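Local coordinates for protein putative ribose operon repressor (Burkholderia thailandensis, PDB 3EGC) that probably acts as a LacI-family transcriptional repressor that binds operator DNA and senses a small ligand, perhaps a sugar, through its periplasmic-binding-protein-like domain, at residues G12-I18 with L42-E48; D66-P72 with F88-V93. All coordinates share one frame; numbering follows the deposited sequence.

Contact 1: residues G12-I18 with L42-E48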
loop_
_atom_site.group_PDB
_atom_site.type_symbol
_atom_site.label_atom_id
_atom_site.label_comp_id
_atom_site.label_asym_id
_atom_site.label_seq_id
_atom_site.Cartn_x
_atom_site.Cartn_y
_atom_site.Cartn_z
ATOM N N GLY A 12 19.582 0.461 7.006
ATOM C CA GLY A 12 19.145 0.688 5.629
ATOM C C GLY A 12 17.997 -0.261 5.318
ATOM O O GLY A 12 18.128 -1.443 5.604
ATOM N N LEU A 13 16.860 0.251 4.826
ATOM C CA LEU A 13 15.760 -0.605 4.395
ATOM C C LEU A 13 15.616 -0.463 2.892
ATOM O O LEU A 13 15.464 0.649 2.368
ATOM C CB LEU A 13 14.446 -0.266 5.067
ATOM C CG LEU A 13 13.188 -0.935 4.509
ATOM C CD1 LEU A 13 13.233 -2.489 4.608
ATOM C CD2 LEU A 13 11.890 -0.418 5.167
ATOM N N ILE A 14 15.804 -1.558 2.204
ATOM C CA ILE A 14 15.775 -1.538 0.761
ATOM C C ILE A 14 14.676 -2.468 0.356
ATOM O O ILE A 14 14.687 -3.600 0.708
ATOM C CB ILE A 14 17.134 -1.979 0.130
ATOM C CG1 ILE A 14 18.221 -0.958 0.491
ATOM C CG2 ILE A 14 16.982 -2.178 -1.423
ATOM C CD1 ILE A 14 19.681 -1.324 0.039
ATOM N N VAL A 15 13.715 -1.959 -0.373
ATOM C CA VAL A 15 12.529 -2.687 -0.664
ATOM C C VAL A 15 12.333 -2.781 -2.179
ATOM O O VAL A 15 12.496 -1.792 -2.883
ATOM C CB VAL A 15 11.364 -1.967 0.064
ATOM C CG1 VAL A 15 10.076 -1.998 -0.706
ATOM C CG2 VAL A 15 11.223 -2.528 1.493
ATOM N N SER A 16 11.911 -3.944 -2.677
ATOM C CA SER A 16 11.716 -4.127 -4.092
ATOM C C SER A 16 10.480 -3.379 -4.687
ATOM O O SER A 16 10.478 -3.017 -5.915
ATOM C CB SER A 16 11.634 -5.592 -4.396
ATOM O OG SER A 16 10.752 -6.259 -3.484
ATOM N N ASP A 17 9.451 -3.128 -3.862
ATOM C CA ASP A 17 8.340 -2.342 -4.351
ATOM C C ASP A 17 7.462 -1.685 -3.265
ATOM O O ASP A 17 6.452 -2.248 -2.878
ATOM C CB ASP A 17 7.475 -3.167 -5.319
ATOM C CG ASP A 17 6.390 -2.357 -5.940
ATOM O OD1 ASP A 17 6.338 -1.113 -5.716
ATOM O OD2 ASP A 17 5.550 -2.953 -6.639
ATOM N N ILE A 18 7.862 -0.497 -2.798
ATOM C CA ILE A 18 7.147 0.151 -1.693
ATOM C C ILE A 18 5.614 0.428 -2.012
ATOM O O ILE A 18 4.763 0.485 -1.106
ATOM C CB ILE A 18 7.874 1.431 -1.243
ATOM C CG1 ILE A 18 7.369 1.880 0.141
ATOM C CG2 ILE A 18 7.702 2.559 -2.312
ATOM C CD1 ILE A 18 7.733 0.897 1.215
ATOM N N LEU A 42 16.728 4.541 6.912
ATOM C CA LEU A 42 16.887 5.131 5.595
ATOM C C LEU A 42 16.140 4.237 4.569
ATOM O O LEU A 42 16.253 2.983 4.594
ATOM C CB LEU A 42 18.374 5.175 5.234
ATOM C CG LEU A 42 19.323 6.308 5.606
ATOM C CD1 LEU A 42 20.816 6.014 5.028
ATOM C CD2 LEU A 42 18.764 7.679 5.224
ATOM N N LEU A 43 15.404 4.855 3.666
ATOM C CA LEU A 43 14.568 4.056 2.774
ATOM C C LEU A 43 15.023 4.130 1.336
ATOM O O LEU A 43 15.367 5.188 0.858
ATOM C CB LEU A 43 13.112 4.448 2.885
ATOM C CG LEU A 43 12.161 3.933 1.819
ATOM C CD1 LEU A 43 11.850 2.426 2.050
ATOM C CD2 LEU A 43 10.832 4.808 1.808
ATOM N N ALA A 44 15.102 2.977 0.675
ATOM C CA ALA A 44 15.280 2.972 -0.744
ATOM C C ALA A 44 14.222 2.073 -1.377
ATOM O O ALA A 44 13.802 1.028 -0.812
ATOM C CB ALA A 44 16.652 2.569 -1.104
ATOM N N ASN A 45 13.767 2.507 -2.530
ATOM C CA ASN A 45 12.784 1.737 -3.305
ATOM C C ASN A 45 13.362 1.403 -4.649
ATOM O O ASN A 45 13.721 2.298 -5.329
ATOM C CB ASN A 45 11.471 2.523 -3.495
ATOM C CG ASN A 45 10.440 1.740 -4.327
ATOM O OD1 ASN A 45 10.192 0.561 -4.086
ATOM N ND2 ASN A 45 9.853 2.394 -5.288
ATOM N N THR A 46 13.426 0.127 -5.012
ATOM C CA THR A 46 14.138 -0.307 -6.238
ATOM C C THR A 46 13.234 -0.537 -7.404
ATOM O O THR A 46 13.714 -0.617 -8.499
ATOM C CB THR A 46 14.951 -1.639 -6.044
ATOM O OG1 THR A 46 14.063 -2.766 -5.920
ATOM C CG2 THR A 46 15.850 -1.564 -4.852
ATOM N N ALA A 47 11.931 -0.659 -7.171
ATOM C CA ALA A 47 10.971 -1.003 -8.221
ATOM C C ALA A 47 11.412 -2.220 -9.020
ATOM O O ALA A 47 11.219 -2.248 -10.213
ATOM C CB ALA A 47 10.679 0.178 -9.165
ATOM N N GLU A 48 11.973 -3.204 -8.321
ATOM C CA GLU A 48 12.268 -4.549 -8.862
ATOM C C GLU A 48 13.403 -4.498 -9.888
ATOM O O GLU A 48 13.489 -5.339 -10.770
ATOM C CB GLU A 48 11.028 -5.229 -9.449
ATOM C CG GLU A 48 9.978 -5.643 -8.444
ATOM C CD GLU A 48 10.328 -6.897 -7.617
ATOM O OE1 GLU A 48 11.248 -7.650 -8.007
ATOM O OE2 GLU A 48 9.666 -7.128 -6.566
#
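Leu13 N donates to Leu42 O at 2.8 Å (169° at the hydrogen), joining strands 10-15 and 40-45, the two parallel strands of a beta-alpha-beta crossover through helix 21-36 in the Rossmann-like N-terminal lobe of the periplasmic-binding-protein fold. Ala44 N bonds Leu13 O and Val15 N bonds Ala44 O, and the ladder runs on past the strands with Thr46 N to Val15 O at 3.0 Å. Asn45 OD1 takes the backbone N-H of Ile18 at 2.9 Å, a nearly straight bond (172°) whose donor stands well above the amide's carbonyl plane. With CG anti to the backbone N (chi1 179°), the Asn45 amide swings across toward the loop after strand 10-15; CG2 of Ile18 packs on its CG at 3.5 Å, and CA of Asp17 lies near OD1. The backbone N of Asn45 points the other way, to Glu31 of the second subunit, so this edge strand also serves the dimer interface. Leu13 and Leu43 share the face on which Leu13 meets helix 21-36 at Ala27; Ile14 and Ala44 share the other, under helix 50-62. Ile14 CG2 meets Thr46 CG2 at 3.7 Å, the two side chains crossing at about a right angle. Thr46 OG1, also bonded to Ser73, closes an ST turn by accepting from Glu48 N at 3.2 Å, while that same N makes a weak bond to Ser16 O.

Contact 2: residues D66-P72 with F88-V93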
loop_
_atom_site.group_PDB
_atom_site.type_symbol
_atom_site.label_atom_id
_atom_site.label_comp_id
_atom_site.label_asym_id
_atom_site.label_seq_id
_atom_site.Cartn_x
_atom_site.Cartn_y
_atom_site.Cartn_z
ATOM N N ASP A 66 24.281 0.727 10.042
ATOM C CA ASP A 66 24.766 -0.361 10.883
ATOM C C ASP A 66 24.497 -1.727 10.248
ATOM O O ASP A 66 25.120 -2.722 10.575
ATOM C CB ASP A 66 24.124 -0.255 12.252
ATOM C CG ASP A 66 24.635 0.948 13.053
ATOM O OD1 ASP A 66 23.947 1.438 13.953
ATOM O OD2 ASP A 66 25.757 1.350 12.824
ATOM N N GLY A 67 23.544 -1.764 9.323
ATOM C CA GLY A 67 23.102 -3.020 8.743
ATOM C C GLY A 67 22.017 -2.750 7.725
ATOM O O GLY A 67 21.630 -1.615 7.545
ATOM N N LEU A 68 21.556 -3.794 7.061
ATOM C CA LEU A 68 20.507 -3.705 6.014
ATOM C C LEU A 68 19.421 -4.739 6.188
ATOM O O LEU A 68 19.687 -5.936 6.362
ATOM C CB LEU A 68 21.067 -3.906 4.581
ATOM C CG LEU A 68 22.096 -2.973 3.953
ATOM C CD1 LEU A 68 22.393 -3.314 2.467
ATOM C CD2 LEU A 68 21.648 -1.507 4.079
ATOM N N ILE A 69 18.193 -4.278 6.052
ATOM C CA ILE A 69 17.102 -5.129 5.749
ATOM C C ILE A 69 16.787 -5.026 4.263
ATOM O O ILE A 69 16.544 -3.964 3.743
ATOM C CB ILE A 69 15.850 -4.767 6.546
ATOM C CG1 ILE A 69 16.142 -4.872 8.046
ATOM C CG2 ILE A 69 14.665 -5.650 6.044
ATOM C CD1 ILE A 69 14.923 -4.622 8.893
ATOM N N LEU A 70 16.734 -6.174 3.591
ATOM C CA LEU A 70 16.659 -6.162 2.148
ATOM C C LEU A 70 15.498 -7.031 1.639
ATOM O O LEU A 70 15.462 -8.229 1.864
ATOM C CB LEU A 70 18.026 -6.647 1.568
ATOM C CG LEU A 70 18.021 -6.918 0.066
ATOM C CD1 LEU A 70 17.656 -5.660 -0.748
ATOM C CD2 LEU A 70 19.364 -7.533 -0.498
ATOM N N ALA A 71 14.536 -6.432 0.996
ATOM C CA ALA A 71 13.574 -7.206 0.205
ATOM C C ALA A 71 14.126 -7.342 -1.229
ATOM O O ALA A 71 14.016 -6.422 -2.052
ATOM C CB ALA A 71 12.203 -6.523 0.177
ATOM N N PRO A 72 14.720 -8.480 -1.521
ATOM C CA PRO A 72 15.465 -8.622 -2.729
ATOM C C PRO A 72 14.659 -8.533 -4.031
ATOM O O PRO A 72 13.526 -9.027 -4.139
ATOM C CB PRO A 72 16.120 -10.017 -2.588
ATOM C CG PRO A 72 15.968 -10.387 -1.139
ATOM C CD PRO A 72 14.757 -9.689 -0.697
ATOM N N PHE A 88 29.374 -6.947 7.932
ATOM C CA PHE A 88 28.199 -6.136 7.685
ATOM C C PHE A 88 26.919 -7.001 7.696
ATOM O O PHE A 88 26.742 -7.814 6.820
ATOM C CB PHE A 88 28.347 -5.372 6.398
ATOM C CG PHE A 88 27.275 -4.326 6.182
ATOM C CD1 PHE A 88 26.301 -4.512 5.216
ATOM C CD2 PHE A 88 27.245 -3.180 6.948
ATOM C CE1 PHE A 88 25.353 -3.596 5.007
ATOM C CE2 PHE A 88 26.259 -2.224 6.753
ATOM C CZ PHE A 88 25.303 -2.436 5.781
ATOM N N PRO A 89 26.057 -6.824 8.710
ATOM C CA PRO A 89 24.829 -7.608 8.903
ATOM C C PRO A 89 23.744 -7.291 7.885
ATOM O O PRO A 89 23.440 -6.106 7.624
ATOM C CB PRO A 89 24.351 -7.238 10.355
ATOM C CG PRO A 89 25.035 -5.963 10.657
ATOM C CD PRO A 89 26.208 -5.759 9.712
ATOM N N ILE A 90 23.163 -8.354 7.345
ATOM C CA ILE A 90 22.082 -8.240 6.384
ATOM C C ILE A 90 20.965 -9.213 6.709
ATOM O O ILE A 90 21.201 -10.389 6.810
ATOM C CB ILE A 90 22.561 -8.532 4.939
ATOM C CG1 ILE A 90 23.677 -7.523 4.521
ATOM C CG2 ILE A 90 21.345 -8.555 3.941
ATOM C CD1 ILE A 90 24.300 -7.850 3.240
ATOM N N VAL A 91 19.741 -8.743 6.863
ATOM C CA VAL A 91 18.677 -9.708 6.850
ATOM C C VAL A 91 17.713 -9.463 5.734
ATOM O O VAL A 91 17.347 -8.329 5.484
ATOM C CB VAL A 91 17.998 -9.942 8.204
ATOM C CG1 VAL A 91 18.804 -9.327 9.411
ATOM C CG2 VAL A 91 16.650 -9.540 8.147
ATOM N N ALA A 92 17.406 -10.540 5.004
ATOM C CA ALA A 92 16.460 -10.529 3.898
ATOM C C ALA A 92 15.047 -10.747 4.411
ATOM O O ALA A 92 14.833 -11.506 5.378
ATOM C CB ALA A 92 16.827 -11.634 2.841
ATOM N N VAL A 93 14.078 -10.149 3.725
ATOM C CA VAL A 93 12.657 -10.501 4.028
ATOM C C VAL A 93 12.042 -10.975 2.739
ATOM O O VAL A 93 12.499 -10.534 1.626
ATOM C CB VAL A 93 11.823 -9.279 4.547
ATOM C CG1 VAL A 93 12.314 -8.870 5.887
ATOM C CG2 VAL A 93 11.912 -8.096 3.522
#
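Leu68 CG lies 3.5 Å from Phe88 CE1, near the plane of the ring and at its edge, with the methyl CD1 in the ring plane beside the same carbon. Phe88 reaches there because its CG stands anti to the backbone N (chi1 -170°), which carries the ring across to the other strand; CZ then comes within 3.7 Å of Gly67 CA. Gly67 CA passes 3.3 Å from Pro89 O, which itself accepts from Leu68 N at 3.0 Å. Pro89 sets its ring against the carbonyl of Asp66 on the neighbouring segment, CG 3.2 Å from Asp66 O. At the far end of the pair, Val93 CG2 touches Ala71 CB at 3.7 Å and CG1 reaches Ile69 CG2 at 4.0 Å, while Pro72 CD rests by Val93 O. These contacts are held in register by the parallel ladder: Val91 N to Leu68 O, Leu70 N to Val91 O, and Val93 N to Leu70 O. Further out, Phe61 meets the Phe88 ring edge-to-face, helix 50-62 covers Leu68 and Leu70, and helix 241-257 covers Ile69 and Val91 on the other face and also touches Val93. Asp66 OD1 and OD2 accept the backbone N-H groups of Asn9 and Ser8, just before strand 10-15. Neighbouring parallel strands joined through helix 78-82 and sandwiched between helices are typical of the three-layer alpha/beta lobe of LacI-type regulators.

Contact 1 closes before contact 2 opens along the chain, and their centres lie about 11 Å apart on the same side of the chain's centre. They belong to one parallel sheet region ordered 40-45, 10-15, 67-70, 90-93, in which strand 10-15 of contact 1 lies directly beside strand 67-70 of contact 2. Gly12 O and Ile14 O probably accept hydrogen bonds from Ile69 N and Ala71 N, both 2.9 Å, and Ile14 CG2 packs on Leu70 CD1. Helix 50-62 spans one face of both contacts. Contact 1 carries the outer strand that meets the second subunit, whereas contact 2 lies further in along the sheet, and no other chain of the assembly touches it.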